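Local coordinates for conserved hypothetical protein (Streptococcus pneumoniae, PDB 2GK4) that is of unknown function but probably takes part in pantothenate metabolism on the way to coenzyme A, at residues E67-N70 and T71-L75; G32-I35 and T36-L40; S119-N122 and H123-K126. All coordinates share one frame; numbering follows the deposited sequence. Where two conformers were deposited one is given.

How the interactions relate
Along the chain the order is interaction 2, interaction 1, interaction 3, strictly in series, with neither nesting nor crossing. Each joins two directly consecutive segments, so none closes a long loop: interaction 2 stays within one helix, and interactions 1 and 3 are local turns. Helix 30-41, which holds interaction 2, packs on strands 5-9 and 45-50 of the Rossmann-like sheet. Interaction 1 follows at the edge of the same half of the sheet, where it turns the chain from strand 63-67 into helix 71-81. Interaction 3 is a surface turn beside the two-stranded antiparallel sheet of 97-104 and 133-140, its centre about 43 Å from that of interaction 2.

Interaction 1 (E67-N70 and T71-L75)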
loop_
_atom_site.group_PDB
_atom_site.type_symbol
_atom_site.label_atom_id
_atom_site.label_comp_id
_atom_site.label_asym_id
_atom_site.label_seq_id
_atom_site.Cartn_x
_atom_site.Cartn_y
_atom_site.Cartn_z
ATOM N N GLU A 67 -11.595 -9.473 -6.208
ATOM C CA GLU A 67 -10.624 -8.553 -5.672
ATOM C C GLU A 67 -10.936 -7.146 -6.204
ATOM O O GLU A 67 -11.264 -6.975 -7.391
ATOM C CB GLU A 67 -9.206 -8.987 -6.060
ATOM C CG GLU A 67 -8.153 -8.701 -5.035
ATOM C CD GLU A 67 -6.939 -9.640 -5.141
ATOM O OE1 GLU A 67 -5.919 -9.354 -4.484
ATOM O OE2 GLU A 67 -7.001 -10.669 -5.859
ATOM N N ILE A 68 -10.884 -6.161 -5.319
ATOM C CA ILE A 68 -11.093 -4.766 -5.694
ATOM C C ILE A 68 -9.904 -3.959 -5.204
ATOM O O ILE A 68 -9.071 -4.463 -4.434
ATOM C CB ILE A 68 -12.391 -4.190 -5.105
ATOM C CG1 ILE A 68 -12.348 -4.224 -3.564
ATOM C CG2 ILE A 68 -13.614 -4.934 -5.680
ATOM C CD1 ILE A 68 -13.260 -3.241 -2.921
ATOM N N THR A 69 -9.838 -2.704 -5.634
ATOM C CA THR A 69 -8.698 -1.858 -5.297
ATOM C C THR A 69 -9.142 -0.717 -4.388
ATOM O O THR A 69 -8.701 -0.642 -3.234
ATOM C CB THR A 69 -7.981 -1.329 -6.553
ATOM O OG1 THR A 69 -7.483 -2.449 -7.302
ATOM C CG2 THR A 69 -6.778 -0.447 -6.151
ATOM N N ASN A 70 -10.046 0.133 -4.870
ATOM C CA ASN A 70 -10.377 1.404 -4.168
ATOM C C ASN A 70 -11.845 1.512 -3.785
ATOM O O ASN A 70 -12.639 0.575 -4.031
ATOM C CB ASN A 70 -9.915 2.630 -4.978
ATOM C CG ASN A 70 -10.624 2.764 -6.326
ATOM O OD1 ASN A 70 -11.651 2.138 -6.582
ATOM N ND2 ASN A 70 -10.075 3.609 -7.182
ATOM N N THR A 71 -12.233 2.635 -3.178
ATOM C CA THR A 71 -13.627 2.767 -2.710
ATOM C C THR A 71 -14.608 2.807 -3.864
ATOM O O THR A 71 -15.699 2.221 -3.777
ATOM C CB THR A 71 -13.855 3.971 -1.784
ATOM O OG1 THR A 71 -13.484 5.184 -2.453
ATOM C CG2 THR A 71 -13.089 3.799 -0.480
ATOM N N LYS A 72 -14.222 3.459 -4.969
ATOM C CA LYS A 72 -15.086 3.438 -6.161
ATOM C C LYS A 72 -15.422 1.986 -6.565
ATOM O O LYS A 72 -16.577 1.693 -6.854
ATOM C CB LYS A 72 -14.439 4.179 -7.346
ATOM C CG LYS A 72 -15.319 4.285 -8.602
ATOM C CD LYS A 72 -14.645 5.161 -9.686
ATOM C CE LYS A 72 -15.100 6.647 -9.636
ATOM N NZ LYS A 72 -14.783 7.375 -8.365
ATOM N N ASP A 73 -14.402 1.122 -6.605
ATOM C CA ASP A 73 -14.583 -0.317 -6.911
ATOM C C ASP A 73 -15.569 -0.940 -5.924
ATOM O O ASP A 73 -16.441 -1.734 -6.330
ATOM C CB ASP A 73 -13.258 -1.112 -6.843
ATOM C CG ASP A 73 -12.220 -0.696 -7.874
ATOM O OD1 ASP A 73 -12.546 -0.012 -8.875
ATOM O OD2 ASP A 73 -11.026 -1.067 -7.653
ATOM N N LEU A 74 -15.433 -0.595 -4.637
ATOM C CA LEU A 74 -16.315 -1.185 -3.616
ATOM C C LEU A 74 -17.766 -0.747 -3.835
ATOM O O LEU A 74 -18.703 -1.553 -3.774
ATOM C CB LEU A 74 -15.854 -0.825 -2.196
ATOM C CG LEU A 74 -16.825 -1.350 -1.113
ATOM C CD1 LEU A 74 -16.854 -2.890 -1.109
ATOM C CD2 LEU A 74 -16.410 -0.833 0.204
ATOM N N LEU A 75 -17.948 0.538 -4.119
ATOM C CA LEU A 75 -19.288 1.075 -4.406
ATOM C C LEU A 75 -19.964 0.301 -5.547
ATOM O O LEU A 75 -21.127 -0.096 -5.455
ATOM C CB LEU A 75 -19.165 2.568 -4.761
ATOM C CG LEU A 75 -20.460 3.289 -5.173
ATOM C CD1 LEU A 75 -21.456 3.356 -4.001
ATOM C CD2 LEU A 75 -20.132 4.691 -5.681
HETATM O O HOH W 1 -9.743 -3.089 -8.938
#
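Asn70 and Asp73 hold each other by exchanging bonds between side chain and backbone. Asn70 OD1 accepts from Asp73 N at 2.9 Å, the donor nitrogen lying nearly in line with the amide C=O. The Asn70 CG is tucked between the residue's own N and C (chi1 64°), which swings the amide oxygen over the start of the helix. In return Asp73 OD2 accepts from Asn70 N at 3.2 Å, a bond that comes in from above the carboxylate plane.

The same oxygen has two more partners. Thr69 N reaches Asp73 OD2 at 2.9 Å on the anti lone pair, on the side away from Asp73 OD1; a water donates to Asp73 OD2 at 2.7 Å and also hydrogen-bonds Thr69 OG1. Three donors thus converge on one oxygen of Asp73, which should favour its charged form and keep the carboxylate from turning.

This reciprocal pair is a capping box: Asn70 is the N-cap of helix 71-81, the helix that follows edge strand 63-67 of the Rossmann-like sheet and leads on to strand 87-90. The helical backbone pattern starts at once, Leu74 N bonding to Asn70 O at 3.1 Å, while Thr71 N is taken by Glu15 OE2.

Carbon contacts complete the turn. Ile68 CB comes to 3.6 Å from Asp73 CB, the two side chains running past one another in opposite directions. In an apolar contact Ile68 CD1 rests at 3.6 Å against Leu74 CB, and beyond this pair Met92 touches Ile68 and Val94 touches Leu74.

Interaction 2 (G32-I35 and T36-L40); sequences GKII and TETLL
Gly32 O is gripped twice by Thr36: by the backbone N at 3.0 Å and by the hydroxyl OG1 at 2.9 Å, the two donors arriving from opposite faces of the carbonyl plane. Both belong to helix 30-41, which links strands 5-9 and 45-50 in the Rossmann-like alpha-beta-alpha sandwich. Two residues on, the pattern repeats: Ile34 O receives Thr38 N at 2.9 Å and Thr38 OG1 at 2.8 Å, again from opposite faces, with the hydroxyl well above the plane. In both threonines the hydroxyl points away from its own carbonyl (chi1 near -60°), which folds it back on the preceding turn and gives it a partner there.

The two hydroxyls serve different surroundings. Thr36 is on the sheet side, touching Val8, Val46 and Leu48, where the intrahelical bond satisfies a buried hydroxyl; Thr38 and Ile34 meet Ala220 of helix 216-228. Also on the buried part of the helix, Ile35 and Leu39 lie alongside each other, Ile35 CG2 3.8 Å from Leu39 CD1.

A salt bridge runs one turn up the helix from Lys33 to Glu37. The lysine chain is extended as far as CE and bends only at its last torsion (chi4 -78°), bringing Lys33 NZ to 2.6 Å from Glu37 OE2, on the syn side and 25° out of the carboxylate plane.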
loop_
_atom_site.group_PDB
_atom_site.type_symbol
_atom_site.label_atom_id
_atom_site.label_comp_id
_atom_site.label_asym_id
_atom_site.label_seq_id
_atom_site.Cartn_x
_atom_site.Cartn_y
_atom_site.Cartn_z
ATOM N N GLY A 32 -12.099 -11.362 8.659
ATOM C CA GLY A 32 -12.881 -11.688 7.468
ATOM C C GLY A 32 -12.626 -13.094 6.945
ATOM O O GLY A 32 -13.562 -13.814 6.573
ATOM N N LYS A 33 -11.351 -13.479 6.915
ATOM C CA LYS A 33 -10.962 -14.814 6.483
ATOM C C LYS A 33 -11.579 -15.881 7.375
ATOM O O LYS A 33 -12.148 -16.845 6.872
ATOM C CB LYS A 33 -9.427 -14.942 6.455
ATOM C CG LYS A 33 -8.924 -16.372 6.168
ATOM C CD LYS A 33 -7.409 -16.363 6.128
ATOM C CE LYS A 33 -6.868 -17.704 5.736
ATOM N NZ LYS A 33 -6.925 -18.638 6.908
ATOM N N ILE A 34 -11.506 -15.700 8.696
ATOM C CA ILE A 34 -12.017 -16.721 9.635
ATOM C C ILE A 34 -13.537 -16.809 9.546
ATOM O O ILE A 34 -14.110 -17.909 9.552
ATOM C CB ILE A 34 -11.578 -16.437 11.094
ATOM C CG1 ILE A 34 -10.038 -16.520 11.222
ATOM C CG2 ILE A 34 -12.214 -17.458 12.066
ATOM C CD1 ILE A 34 -9.524 -16.066 12.602
ATOM N N ILE A 35 -14.197 -15.663 9.417
ATOM C CA ILE A 35 -15.651 -15.664 9.266
ATOM C C ILE A 35 -16.051 -16.436 8.015
ATOM O O ILE A 35 -16.949 -17.286 8.054
ATOM C CB ILE A 35 -16.185 -14.221 9.252
ATOM C CG1 ILE A 35 -16.020 -13.651 10.685
ATOM C CG2 ILE A 35 -17.662 -14.191 8.791
ATOM C CD1 ILE A 35 -16.183 -12.087 10.730
ATOM N N THR A 36 -15.353 -16.156 6.922
ATOM C CA THR A 36 -15.644 -16.805 5.646
ATOM C C THR A 36 -15.433 -18.314 5.759
ATOM O O THR A 36 -16.310 -19.078 5.339
ATOM C CB THR A 36 -14.813 -16.190 4.497
ATOM O OG1 THR A 36 -15.130 -14.786 4.377
ATOM C CG2 THR A 36 -15.119 -16.894 3.146
ATOM N N GLU A 37 -14.280 -18.739 6.289
ATOM C CA GLU A 37 -14.021 -20.185 6.527
ATOM C C GLU A 37 -15.120 -20.837 7.353
ATOM O O GLU A 37 -15.577 -21.934 7.046
ATOM C CB GLU A 37 -12.700 -20.368 7.261
ATOM C CG GLU A 37 -11.516 -19.980 6.418
ATOM C CD GLU A 37 -10.218 -19.917 7.214
ATOM O OE1 GLU A 37 -10.227 -19.862 8.481
ATOM O OE2 GLU A 37 -9.171 -19.888 6.554
ATOM N N THR A 38 -15.546 -20.139 8.403
ATOM C CA THR A 38 -16.591 -20.651 9.285
ATOM C C THR A 38 -17.881 -20.870 8.525
ATOM O O THR A 38 -18.515 -21.942 8.661
ATOM C CB THR A 38 -16.793 -19.747 10.511
ATOM O OG1 THR A 38 -15.552 -19.685 11.224
ATOM C CG2 THR A 38 -17.866 -20.311 11.446
ATOM N N LEU A 39 -18.257 -19.892 7.696
ATOM C CA LEU A 39 -19.506 -20.015 6.922
ATOM C C LEU A 39 -19.414 -21.129 5.878
ATOM O O LEU A 39 -20.345 -21.943 5.720
ATOM C CB LEU A 39 -19.858 -18.669 6.267
ATOM C CG LEU A 39 -20.122 -17.579 7.311
ATOM C CD1 LEU A 39 -20.077 -16.224 6.635
ATOM C CD2 LEU A 39 -21.453 -17.809 8.028
ATOM N N LEU A 40 -18.283 -21.190 5.194
ATOM C CA LEU A 40 -18.109 -22.210 4.144
ATOM C C LEU A 40 -18.214 -23.608 4.752
ATOM O O LEU A 40 -18.902 -24.515 4.200
ATOM C CB LEU A 40 -16.733 -22.037 3.482
ATOM C CG LEU A 40 -16.659 -20.795 2.568
ATOM C CD1 LEU A 40 -15.214 -20.521 2.123
ATOM C CD2 LEU A 40 -17.661 -20.895 1.383
#

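Interaction 3 (S119-N122 and H123-K126); sequences SKQN and HQAK
A short 3-10 turn at residues 122-124 shapes this surface loop between helix 105-110 and strand 133-140, beside the two-stranded antiparallel sheet that the latter forms with 97-104. Gln121 and Gln124 are joined by two bonds, one backbone to backbone and one from the Gln121 backbone to the Gln124 side chain. Gln124 N bonds back to Gln121 O at 2.9 Å, while Gln124 OE1 reaches round to accept from Gln121 N, also at 2.9 Å. That return bond is fairly straight at the hydrogen (157°), but the donor is tilted out of the amide carbonyl plane. With CG turned away from its own carbonyl (chi1 -53°) and the chain extended beyond it, the Gln124 carboxamide lies along the preceding backbone, Gln124 OE1 passing 3.4 Å from Lys120 CA. A second i to i+3 bond, Ala125 N to Asn122 O at 3.0 Å, carries the tight winding one residue further, the donor standing well above the carbonyl plane.

The ends of two side chains lead away to the surrounding fold. Lys120 NZ makes a salt bridge with Glu116, and Asn122 OD1 accepts from Met102 N, which ties the turn to strand 97-104; Ala125 touches Tyr101 and Thr103 of the same strand. His123 folds back instead, with its ring carbon CG tucked over its own backbone (chi1 61°), a torsion that turns the ring back toward Gln121, which it meets obliquely, NE2 of His123 3.4 Å from Gln121 CB.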
loop_
_atom_site.group_PDB
_atom_site.type_symbol
_atom_site.label_atom_id
_atom_site.label_comp_id
_atom_site.label_asym_id
_atom_site.label_seq_id
_atom_site.Cartn_x
_atom_site.Cartn_y
_atom_site.Cartn_z
ATOM N N SER A 119 -10.410 21.790 -6.745
ATOM C CA SER A 119 -10.948 21.843 -8.095
ATOM C C SER A 119 -9.838 21.768 -9.142
ATOM O O SER A 119 -10.080 22.000 -10.334
ATOM C CB SER A 119 -11.787 23.098 -8.277
ATOM O OG SER A 119 -10.948 24.227 -8.250
ATOM N N LYS A 120 -8.631 21.433 -8.684
ATOM C CA LYS A 120 -7.450 21.282 -9.541
ATOM C C LYS A 120 -7.095 19.809 -9.804
ATOM O O LYS A 120 -7.538 18.904 -9.082
ATOM C CB LYS A 120 -6.233 21.980 -8.913
ATOM C CG LYS A 120 -6.366 23.492 -8.783
ATOM C CD LYS A 120 -5.005 24.122 -8.544
ATOM C CE LYS A 120 -5.119 25.478 -7.848
ATOM N NZ LYS A 120 -5.775 26.570 -8.666
ATOM N N GLN A 121 -6.268 19.591 -10.826
ATOM C CA GLN A 121 -5.794 18.244 -11.173
ATOM C C GLN A 121 -4.285 18.151 -10.994
ATOM O O GLN A 121 -3.582 19.158 -11.153
ATOM C CB GLN A 121 -6.193 17.908 -12.620
ATOM C CG GLN A 121 -7.719 17.839 -12.845
ATOM C CD GLN A 121 -8.414 16.814 -11.935
ATOM O OE1 GLN A 121 -7.905 15.713 -11.712
ATOM N NE2 GLN A 121 -9.579 17.195 -11.386
ATOM N N ASN A 122 -3.780 16.954 -10.700
ATOM C CA ASN A 122 -2.351 16.769 -10.445
ATOM C C ASN A 122 -1.423 17.336 -11.513
ATOM O O ASN A 122 -0.347 17.819 -11.174
ATOM C CB ASN A 122 -2.011 15.295 -10.232
ATOM C CG ASN A 122 -2.276 14.835 -8.831
ATOM O OD1 ASN A 122 -2.673 15.618 -7.975
ATOM N ND2 ASN A 122 -2.046 13.549 -8.580
ATOM N N HIS A 123 -1.836 17.273 -12.784
ATOM C CA HIS A 123 -1.003 17.762 -13.898
ATOM C C HIS A 123 -0.771 19.279 -13.877
ATOM O O HIS A 123 0.063 19.791 -14.628
ATOM C CB HIS A 123 -1.569 17.320 -15.261
ATOM C CG HIS A 123 -2.950 17.830 -15.546
ATOM N ND1 HIS A 123 -3.204 19.135 -15.920
ATOM C CD2 HIS A 123 -4.152 17.204 -15.526
ATOM C CE1 HIS A 123 -4.503 19.291 -16.106
ATOM N NE2 HIS A 123 -5.101 18.135 -15.868
ATOM N N GLN A 124 -1.519 19.989 -13.030
ATOM C CA GLN A 124 -1.358 21.431 -12.850
ATOM C C GLN A 124 -0.327 21.771 -11.761
ATOM O O GLN A 124 0.090 22.932 -11.627
ATOM C CB GLN A 124 -2.697 22.075 -12.467
ATOM C CG GLN A 124 -3.862 21.767 -13.394
ATOM C CD GLN A 124 -5.126 22.510 -12.998
ATOM O OE1 GLN A 124 -6.122 21.902 -12.608
ATOM N NE2 GLN A 124 -5.089 23.844 -13.090
ATOM N N ALA A 125 0.074 20.765 -10.991
ATOM C CA ALA A 125 0.819 20.979 -9.753
ATOM C C ALA A 125 2.257 21.455 -9.940
ATOM O O ALA A 125 2.960 21.019 -10.856
ATOM C CB ALA A 125 0.790 19.744 -8.896
ATOM N N LYS A 126 2.671 22.355 -9.052
ATOM C CA LYS A 126 4.063 22.787 -8.946
ATOM C C LYS A 126 4.771 21.923 -7.895
ATOM O O LYS A 126 4.752 22.240 -6.696
ATOM C CB LYS A 126 4.120 24.268 -8.566
ATOM C CG LYS A 126 3.113 25.137 -9.311
ATOM C CD LYS A 126 3.316 26.605 -9.000
ATOM C CE LYS A 126 2.314 27.453 -9.746
ATOM N NZ LYS A 126 2.676 28.893 -9.666
#